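Cyclin homolog (Herpesvirus saimiri, PDB 2F2C) modulates the host cell cycle as a viral member of the cyclin D subfamily and may contribute to transformation and rapid proliferation of latently infected T cells. Local coordinates at residues 137-140 and 141-145; 201-204 and 205-209; 112-116 and 117-121; 148-152 and 153-157. All coordinates share one frame; numbering follows the deposited sequence.

Interaction 1: 137-140 and 141-145; sequences KDIL and EALKW
Leu140 lies over one face of the Trp145 indole, its atoms spread from the five- to the six-membered ring. CB stands 4.1 Å from the centroid of the five-membered ring and only 13° off its normal, which meets the geometry of a CH-pi contact. Because CG is turned beside the backbone N (chi1 -79°), the branch beyond it runs on over the six-membered ring. There CD1 reaches Trp145 CH2 at 4.1 Å, while CD2 comes 4.2 Å from Trp145 CE3.

The backbone explains how the chain can bring Leu140 onto the indole face. Trp145 N donates to Leu140 O at 2.9 Å, and Lys144 N makes a weak bond to Glu141 O; with the positive phi of Lys144 as the C-prime residue, this is a Schellman motif ending helix 129-142. Just before this cap the helix is still regular, as the nearly straight bond from Leu143 N to Ile139 O (166°) attests. Alongside it, Ile139 CG2 and Leu143 CD1 lie 3.8 Å apart, their side chains pointing the same way.

The two apolar pairs have different surroundings. Ile139 packs on Ile79 and Tyr83 of helix 72-83 and on Ala100 and Ile104 of helix 94-109, whereas Leu140 and Trp145 each also meet an apolar side chain of the other protein chain, placing the end of helix 129-142 at that interface.

Interaction 2: 201-204 and 205-209; sequences GGLL and TTIET
Gly201 to Thr205 sets the backbone pattern, an alpha-helical i to i+4 ladder in which Thr205 N reaches Gly201 O at 3.0 Å with an N-H...O angle of 175°, and Thr206, Ile207 and Glu208 repeat the step onto Gly202, Leu203 and Leu204. Two threonine hydroxyls follow their own amides to the same acceptors. Thr205 OG1 donates to Gly201 O at 2.6 Å, approaching from well above the carbonyl plane. Thr206 OG1 does likewise to Gly202 O at 2.9 Å, though tilted much less from the plane. Both hydroxyls sit beside the backbone N and opposite the carbonyl carbon (chi1 -66° in Thr206), a torsion that swings an oxygen back toward the preceding turn. Each glycine oxygen is thus gripped by two donors, which satisfies the buried hydroxyls within the helix itself. Thr209 also sends N and OG1 to one oxygen, Thr205 O, the latter at 3.1 Å, but from a different chi1, near +44°. Between the polar pairs, Leu203 CG and Ile207 CD1 are only loosely apposed, 4.5 Å apart.

Glu208 directs its OE2 elsewhere, into a salt bridge with Lys239 of helix 232-247. Thr206 meets Ala176 and Ala177 of helix 170-184, and Leu204 meets Leu224 of helix 218-228. Serine and threonine hydroxyls in alpha helices commonly bond to the carbonyl one turn back; here this occurs in a helix packed among 170-184, 218-228 and 232-247 of the all-helical cyclin fold.

Interaction 3: 112-116 and 117-121; sequences KPMTV and SKLTY
Val116 presents the flat group of this contact, its peptide carbonyl, to two donors of Thr120. Thr120 N arrives end-on at 3.0 Å, with a C=O...N angle of 173°. Thr120 OG1 reaches the same oxygen at 2.7 Å from a more bent direction, tilted 29° from the carbonyl plane. The hydroxyl can do so because it stands between the backbone N and the carbonyl carbon, at chi1 48°. Thr120 CG2 meanwhile touches Val116 CG2 at 3.8 Å.

Thr115 faces the other end of the turn: its OG1 shares a hydrogen bond of 3.2 Å with Ser117 OG, and its carbonyl receives a weak bond from Leu119 N. Apolar packing comes from Met114, whose CG meets Leu119 CG at 3.8 Å, the two side chains roughly perpendicular to each other.

Met114 also lies against Phe66 and Val102, and Leu119 against Leu103 and Leu132, so this pair joins the short helix 116-119 to helices 94-109 and 129-142. Packing, together with a hydrogen bond from Met114 N to Ser106 OG, therefore fixes the segment to helix 94-109, whereas the doubly accepting Val116 oxygen and the hydroxyl pair act within the turn, supplementing weak helical bonds.

Interaction 4: 148-152 and 153-157; sequences EAVLA and TDFLI
Asp154 has its CG beside the backbone N (chi1 -62°), which folds the carboxylate back over the turn to Leu151; Val150 CG1, anti to its own N at chi1 169°, extends toward Phe155. The Asp154 torsion brings OD2 to Leu151 N, which donates to it at 2.6 Å, meeting the oxygen on its anti side and somewhat out of the carboxylate plane. The backbone fold of the turn adds the return bond, Asp154 N to Leu151 O at 2.6 Å, from above the carbonyl plane. Next along, Phe155 N bonds to Ala152 O at 3.3 Å, and the oxygens of Leu151 and Ala152 lie near the plane of the Phe155 ring, at its edge. Val150 CG1 approaches Phe155 CE1 at 3.5 Å, obliquely to the ring.

The other carboxylate oxygen, OD1, forms a salt bridge with Arg109, which also pairs with Glu148 OE1 and would be expected to offset the two nearby acids. Leu151 packs on Leu75 of helix 72-83 and Phe155 on Leu24 and Leu27 of helix 21-31, while Ala152 and Phe155 meet Ile198 and Cys199 of helix 195-208 in the second cyclin region. Two overlapping beta turns, 151-154 (near type I) and 152-155, thus lead into helix 156-162, with the Asp154 carboxylate bonded back to the first residue's N-H, consistent with a junction in the two-repeat cyclin architecture.

From the N terminus the chain meets interaction 3 first, then interactions 1, 4 and 2; all follow in series, none nesting or crossing. Each is local: interaction 3 a weakly bonded turn at helix 116-119, interaction 1 the end of the next helix, 129-142, their centres about 19 Å apart. A short connection leads to interaction 4, a turn ahead of helix 156-162, near the centre of the chain. Interaction 2 covers the last turns of helix 195-208, across the centre from interactions 1 and 3. Direct packing joins interactions 4 and 2, where Leu156 CD2 meets Leu203 CD1 at 3.8 Å, tying helix 156-162 to helix 195-208.

Interaction 1: 137-140 and 141-145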
# COMPACT_ATOMS: atom_id res chain seq x y z
N LYS A 137 -8.31 6.27 18.51
CA LYS A 137 -8.53 4.92 19.01
C LYS A 137 -9.99 4.49 18.86
O LYS A 137 -10.26 3.32 18.57
CB LYS A 137 -8.11 4.86 20.47
CG LYS A 137 -8.03 3.48 21.06
CD LYS A 137 -6.89 3.38 22.09
CE LYS A 137 -7.01 4.39 23.24
NZ LYS A 137 -5.69 4.66 23.87
N ASP A 138 -10.92 5.43 19.04
CA ASP A 138 -12.34 5.13 18.89
C ASP A 138 -12.76 4.97 17.42
O ASP A 138 -13.53 4.05 17.10
CB ASP A 138 -13.20 6.17 19.61
CG ASP A 138 -13.36 5.86 21.11
OD1 ASP A 138 -13.53 6.81 21.91
OD2 ASP A 138 -13.33 4.70 21.59
N ILE A 139 -12.26 5.85 16.55
CA ILE A 139 -12.46 5.68 15.09
C ILE A 139 -11.95 4.33 14.58
O ILE A 139 -12.69 3.56 13.97
CB ILE A 139 -11.79 6.81 14.29
CG1 ILE A 139 -12.53 8.13 14.49
CG2 ILE A 139 -11.73 6.44 12.80
CD1 ILE A 139 -11.75 9.32 14.01
N LEU A 140 -10.68 4.04 14.84
CA LEU A 140 -10.09 2.81 14.37
C LEU A 140 -10.90 1.58 14.76
O LEU A 140 -11.21 0.74 13.92
CB LEU A 140 -8.65 2.69 14.88
CG LEU A 140 -7.61 3.52 14.12
CD1 LEU A 140 -6.32 3.58 14.94
CD2 LEU A 140 -7.35 2.97 12.72
N GLU A 141 -11.26 1.47 16.03
CA GLU A 141 -11.91 0.26 16.49
C GLU A 141 -13.36 0.11 16.06
O GLU A 141 -13.86 -1.00 15.94
CB GLU A 141 -11.64 -0.03 17.98
CG GLU A 141 -12.56 0.57 19.03
CD GLU A 141 -12.26 -0.01 20.43
OE1 GLU A 141 -11.27 0.41 21.07
OE2 GLU A 141 -13.01 -0.91 20.89
N ALA A 142 -14.01 1.22 15.76
CA ALA A 142 -15.36 1.21 15.19
C ALA A 142 -15.39 0.69 13.75
O ALA A 142 -16.29 -0.05 13.37
CB ALA A 142 -15.98 2.59 15.26
N LEU A 143 -14.40 1.09 12.94
CA LEU A 143 -14.27 0.58 11.57
C LEU A 143 -13.58 -0.78 11.50
O LEU A 143 -13.35 -1.31 10.41
CB LEU A 143 -13.48 1.56 10.71
CG LEU A 143 -13.84 3.04 10.69
CD1 LEU A 143 -12.67 3.83 10.17
CD2 LEU A 143 -15.05 3.29 9.81
N LYS A 144 -13.26 -1.35 12.66
CA LYS A 144 -12.51 -2.60 12.77
C LYS A 144 -11.19 -2.53 12.00
O LYS A 144 -10.76 -3.51 11.39
CB LYS A 144 -13.35 -3.82 12.32
CG LYS A 144 -14.62 -4.10 13.16
CD LYS A 144 -15.89 -3.48 12.53
CE LYS A 144 -16.66 -4.47 11.61
NZ LYS A 144 -17.41 -3.75 10.50
N TRP A 145 -10.56 -1.35 12.03
CA TRP A 145 -9.25 -1.09 11.41
C TRP A 145 -9.21 -1.21 9.87
O TRP A 145 -8.13 -1.18 9.27
CB TRP A 145 -8.15 -1.93 12.08
CG TRP A 145 -7.86 -1.57 13.51
CD1 TRP A 145 -8.70 -1.72 14.58
CD2 TRP A 145 -6.64 -1.04 14.04
NE1 TRP A 145 -8.08 -1.31 15.74
CE2 TRP A 145 -6.81 -0.88 15.44
CE3 TRP A 145 -5.41 -0.67 13.47
CZ2 TRP A 145 -5.81 -0.37 16.27
CZ3 TRP A 145 -4.41 -0.17 14.31
CH2 TRP A 145 -4.62 -0.03 15.69

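Interaction 2: 201-204 and 205-209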
# COMPACT_ATOMS: atom_id res chain seq x y z
N GLY A 201 -14.39 12.57 -14.21
CA GLY A 201 -14.85 13.94 -14.28
C GLY A 201 -13.72 14.92 -14.03
O GLY A 201 -13.54 15.88 -14.80
N GLY A 202 -12.94 14.69 -12.97
CA GLY A 202 -11.80 15.55 -12.69
C GLY A 202 -10.90 15.71 -13.91
O GLY A 202 -10.32 16.77 -14.13
N LEU A 203 -10.79 14.66 -14.70
CA LEU A 203 -9.81 14.60 -15.76
C LEU A 203 -10.34 15.36 -16.96
O LEU A 203 -9.61 16.10 -17.62
CB LEU A 203 -9.54 13.14 -16.11
CG LEU A 203 -8.16 12.70 -16.59
CD1 LEU A 203 -7.04 13.29 -15.73
CD2 LEU A 203 -8.09 11.19 -16.52
N LEU A 204 -11.63 15.17 -17.22
CA LEU A 204 -12.27 15.84 -18.33
C LEU A 204 -12.24 17.35 -18.12
O LEU A 204 -11.92 18.09 -19.05
CB LEU A 204 -13.70 15.35 -18.53
CG LEU A 204 -13.84 13.93 -19.06
CD1 LEU A 204 -15.24 13.41 -18.77
CD2 LEU A 204 -13.51 13.84 -20.55
N THR A 205 -12.58 17.79 -16.91
CA THR A 205 -12.57 19.20 -16.54
C THR A 205 -11.21 19.80 -16.84
O THR A 205 -11.12 20.86 -17.49
CB THR A 205 -12.83 19.36 -15.04
OG1 THR A 205 -13.90 18.50 -14.65
CG2 THR A 205 -13.33 20.77 -14.71
N THR A 206 -10.17 19.12 -16.36
CA THR A 206 -8.80 19.55 -16.53
C THR A 206 -8.43 19.67 -18.01
O THR A 206 -8.05 20.76 -18.47
CB THR A 206 -7.88 18.56 -15.80
OG1 THR A 206 -8.13 18.64 -14.39
CG2 THR A 206 -6.41 18.94 -15.94
N ILE A 207 -8.59 18.58 -18.75
CA ILE A 207 -8.33 18.55 -20.21
C ILE A 207 -9.01 19.71 -20.98
O ILE A 207 -8.42 20.27 -21.91
CB ILE A 207 -8.74 17.18 -20.82
CG1 ILE A 207 -7.81 16.07 -20.33
CG2 ILE A 207 -8.70 17.22 -22.33
CD1 ILE A 207 -8.36 14.69 -20.58
N GLU A 208 -10.22 20.08 -20.57
CA GLU A 208 -10.91 21.24 -21.11
C GLU A 208 -10.20 22.58 -20.81
O GLU A 208 -9.60 23.16 -21.72
CB GLU A 208 -12.35 21.25 -20.60
CG GLU A 208 -13.29 22.21 -21.30
CD GLU A 208 -14.57 22.42 -20.51
OE1 GLU A 208 -15.59 22.83 -21.10
OE2 GLU A 208 -14.55 22.17 -19.29
N THR A 209 -10.26 23.07 -19.57
CA THR A 209 -9.58 24.33 -19.21
C THR A 209 -8.08 24.11 -19.21
O THR A 209 -7.53 23.46 -18.32
CB THR A 209 -10.02 24.86 -17.84
OG1 THR A 209 -10.08 23.77 -16.91
CG2 THR A 209 -11.47 25.38 -17.90

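Interaction 3: 112-116 and 117-121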
# COMPACT_ATOMS: atom_id res chain seq x y z
N LYS A 112 5.55 11.76 5.74
CA LYS A 112 5.80 12.50 6.96
C LYS A 112 4.42 12.87 7.53
O LYS A 112 3.82 13.87 7.13
CB LYS A 112 6.60 13.76 6.64
CG LYS A 112 7.52 14.26 7.75
CD LYS A 112 6.73 14.82 8.94
CE LYS A 112 7.50 15.95 9.64
NZ LYS A 112 8.92 15.55 9.99
N PRO A 113 3.94 12.05 8.47
CA PRO A 113 2.56 12.17 8.96
C PRO A 113 2.33 13.49 9.67
O PRO A 113 3.29 14.16 10.06
CB PRO A 113 2.44 11.05 10.00
CG PRO A 113 3.69 10.22 9.87
CD PRO A 113 4.72 11.02 9.18
N MET A 114 1.06 13.85 9.83
CA MET A 114 0.71 14.97 10.69
C MET A 114 0.85 14.49 12.14
O MET A 114 0.62 13.31 12.44
CB MET A 114 -0.71 15.43 10.40
CG MET A 114 -0.99 16.88 10.75
SD MET A 114 -0.61 18.13 9.49
CE MET A 114 -1.59 17.47 8.15
N THR A 115 1.30 15.38 13.02
CA THR A 115 1.49 15.03 14.43
C THR A 115 0.32 15.55 15.25
O THR A 115 -0.35 16.50 14.87
CB THR A 115 2.83 15.60 14.96
OG1 THR A 115 2.77 17.03 15.05
CG2 THR A 115 3.95 15.35 13.98
N VAL A 116 0.08 14.91 16.39
CA VAL A 116 -0.99 15.33 17.30
C VAL A 116 -0.76 16.78 17.80
O VAL A 116 -1.67 17.62 17.76
CB VAL A 116 -1.13 14.33 18.47
CG1 VAL A 116 0.20 14.19 19.25
CG2 VAL A 116 -2.29 14.70 19.39
N SER A 117 0.48 17.04 18.21
CA SER A 117 0.96 18.35 18.68
C SER A 117 0.88 19.46 17.62
O SER A 117 1.48 20.53 17.77
CB SER A 117 2.40 18.21 19.17
OG SER A 117 3.21 17.62 18.16
N LYS A 118 0.12 19.21 16.57
CA LYS A 118 0.08 20.09 15.42
C LYS A 118 -1.36 20.28 14.98
O LYS A 118 -1.70 21.30 14.43
CB LYS A 118 0.89 19.48 14.29
CG LYS A 118 1.40 20.45 13.26
CD LYS A 118 2.32 19.75 12.24
CE LYS A 118 3.74 19.59 12.76
NZ LYS A 118 4.69 19.43 11.64
N LEU A 119 -2.19 19.27 15.21
CA LEU A 119 -3.63 19.37 14.92
C LEU A 119 -4.35 19.96 16.13
O LEU A 119 -5.37 20.65 15.99
CB LEU A 119 -4.21 18.00 14.59
CG LEU A 119 -3.75 17.29 13.32
CD1 LEU A 119 -3.95 15.80 13.49
CD2 LEU A 119 -4.49 17.80 12.09
N THR A 120 -3.82 19.68 17.31
CA THR A 120 -4.34 20.21 18.56
C THR A 120 -4.16 21.72 18.59
O THR A 120 -5.10 22.47 18.35
CB THR A 120 -3.63 19.53 19.79
OG1 THR A 120 -2.21 19.53 19.59
CG2 THR A 120 -3.98 18.04 19.87
N TYR A 121 -2.93 22.16 18.86
CA TYR A 121 -2.53 23.56 18.86
C TYR A 121 -3.18 24.35 17.71
O TYR A 121 -3.51 25.53 17.85
CB TYR A 121 -1.00 23.63 18.79
CG TYR A 121 -0.40 25.01 18.80
CD1 TYR A 121 -0.24 25.72 19.99
CD2 TYR A 121 0.05 25.60 17.61
CE1 TYR A 121 0.32 26.98 20.00
CE2 TYR A 121 0.61 26.87 17.61
CZ TYR A 121 0.75 27.55 18.81
OH TYR A 121 1.31 28.81 18.82

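Interaction 4: 148-152 and 153-157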
# COMPACT_ATOMS: atom_id res chain seq x y z
N GLU A 148 -8.19 1.76 4.79
CA GLU A 148 -7.94 1.95 3.36
C GLU A 148 -9.24 1.90 2.52
O GLU A 148 -10.31 1.51 3.03
CB GLU A 148 -6.94 0.88 2.91
CG GLU A 148 -6.07 1.23 1.72
CD GLU A 148 -5.43 2.62 1.81
OE1 GLU A 148 -6.07 3.62 1.37
OE2 GLU A 148 -4.27 2.69 2.29
N ALA A 149 -9.15 2.32 1.25
CA ALA A 149 -10.30 2.41 0.31
C ALA A 149 -9.88 2.83 -1.09
O ALA A 149 -8.85 3.47 -1.27
CB ALA A 149 -11.35 3.40 0.83
N VAL A 150 -10.66 2.50 -2.10
CA VAL A 150 -10.37 3.05 -3.41
C VAL A 150 -10.68 4.57 -3.40
O VAL A 150 -11.79 4.98 -3.09
CB VAL A 150 -11.14 2.35 -4.53
CG1 VAL A 150 -11.00 3.13 -5.82
CG2 VAL A 150 -10.61 0.95 -4.72
N LEU A 151 -9.68 5.39 -3.73
CA LEU A 151 -9.83 6.84 -3.73
C LEU A 151 -10.00 7.34 -5.14
O LEU A 151 -9.28 6.88 -6.04
CB LEU A 151 -8.59 7.51 -3.16
CG LEU A 151 -8.21 7.04 -1.78
CD1 LEU A 151 -6.98 7.80 -1.31
CD2 LEU A 151 -9.40 7.31 -0.88
N ALA A 152 -10.89 8.31 -5.33
CA ALA A 152 -11.09 8.89 -6.65
C ALA A 152 -9.71 9.05 -7.27
O ALA A 152 -9.49 8.84 -8.45
CB ALA A 152 -11.77 10.24 -6.54
N THR A 153 -8.77 9.36 -6.41
CA THR A 153 -7.51 9.83 -6.87
C THR A 153 -6.59 8.71 -7.37
O THR A 153 -5.64 8.97 -8.09
CB THR A 153 -6.92 10.71 -5.77
OG1 THR A 153 -6.21 11.77 -6.39
CG2 THR A 153 -5.92 9.99 -4.96
N ASP A 154 -6.91 7.46 -7.01
CA ASP A 154 -6.13 6.30 -7.43
C ASP A 154 -6.36 5.98 -8.91
O ASP A 154 -5.57 5.25 -9.53
CB ASP A 154 -6.51 5.04 -6.65
CG ASP A 154 -6.25 5.13 -5.14
OD1 ASP A 154 -5.11 5.44 -4.70
OD2 ASP A 154 -7.16 4.83 -4.31
N PHE A 155 -7.46 6.50 -9.47
CA PHE A 155 -7.81 6.19 -10.84
C PHE A 155 -7.05 7.00 -11.86
O PHE A 155 -6.84 6.51 -12.97
CB PHE A 155 -9.29 6.37 -11.10
CG PHE A 155 -10.12 5.18 -10.75
CD1 PHE A 155 -10.67 5.04 -9.48
CD2 PHE A 155 -10.37 4.20 -11.70
CE1 PHE A 155 -11.44 3.94 -9.17
CE2 PHE A 155 -11.14 3.10 -11.39
CZ PHE A 155 -11.67 2.97 -10.12
N LEU A 156 -6.64 8.23 -11.51
CA LEU A 156 -5.99 9.17 -12.46
C LEU A 156 -5.06 8.56 -13.51
O LEU A 156 -5.27 8.73 -14.71
CB LEU A 156 -5.25 10.26 -11.72
CG LEU A 156 -6.17 11.30 -11.08
CD1 LEU A 156 -5.40 12.01 -9.99
CD2 LEU A 156 -6.71 12.29 -12.11
N ILE A 157 -4.05 7.84 -13.06
CA ILE A 157 -3.04 7.38 -13.99
C ILE A 157 -3.51 6.21 -14.84
O ILE A 157 -3.33 6.25 -16.07
CB ILE A 157 -1.69 7.12 -13.27
CG1 ILE A 157 -1.17 8.42 -12.63
CG2 ILE A 157 -0.66 6.51 -14.24
CD1 ILE A 157 -0.60 9.42 -13.64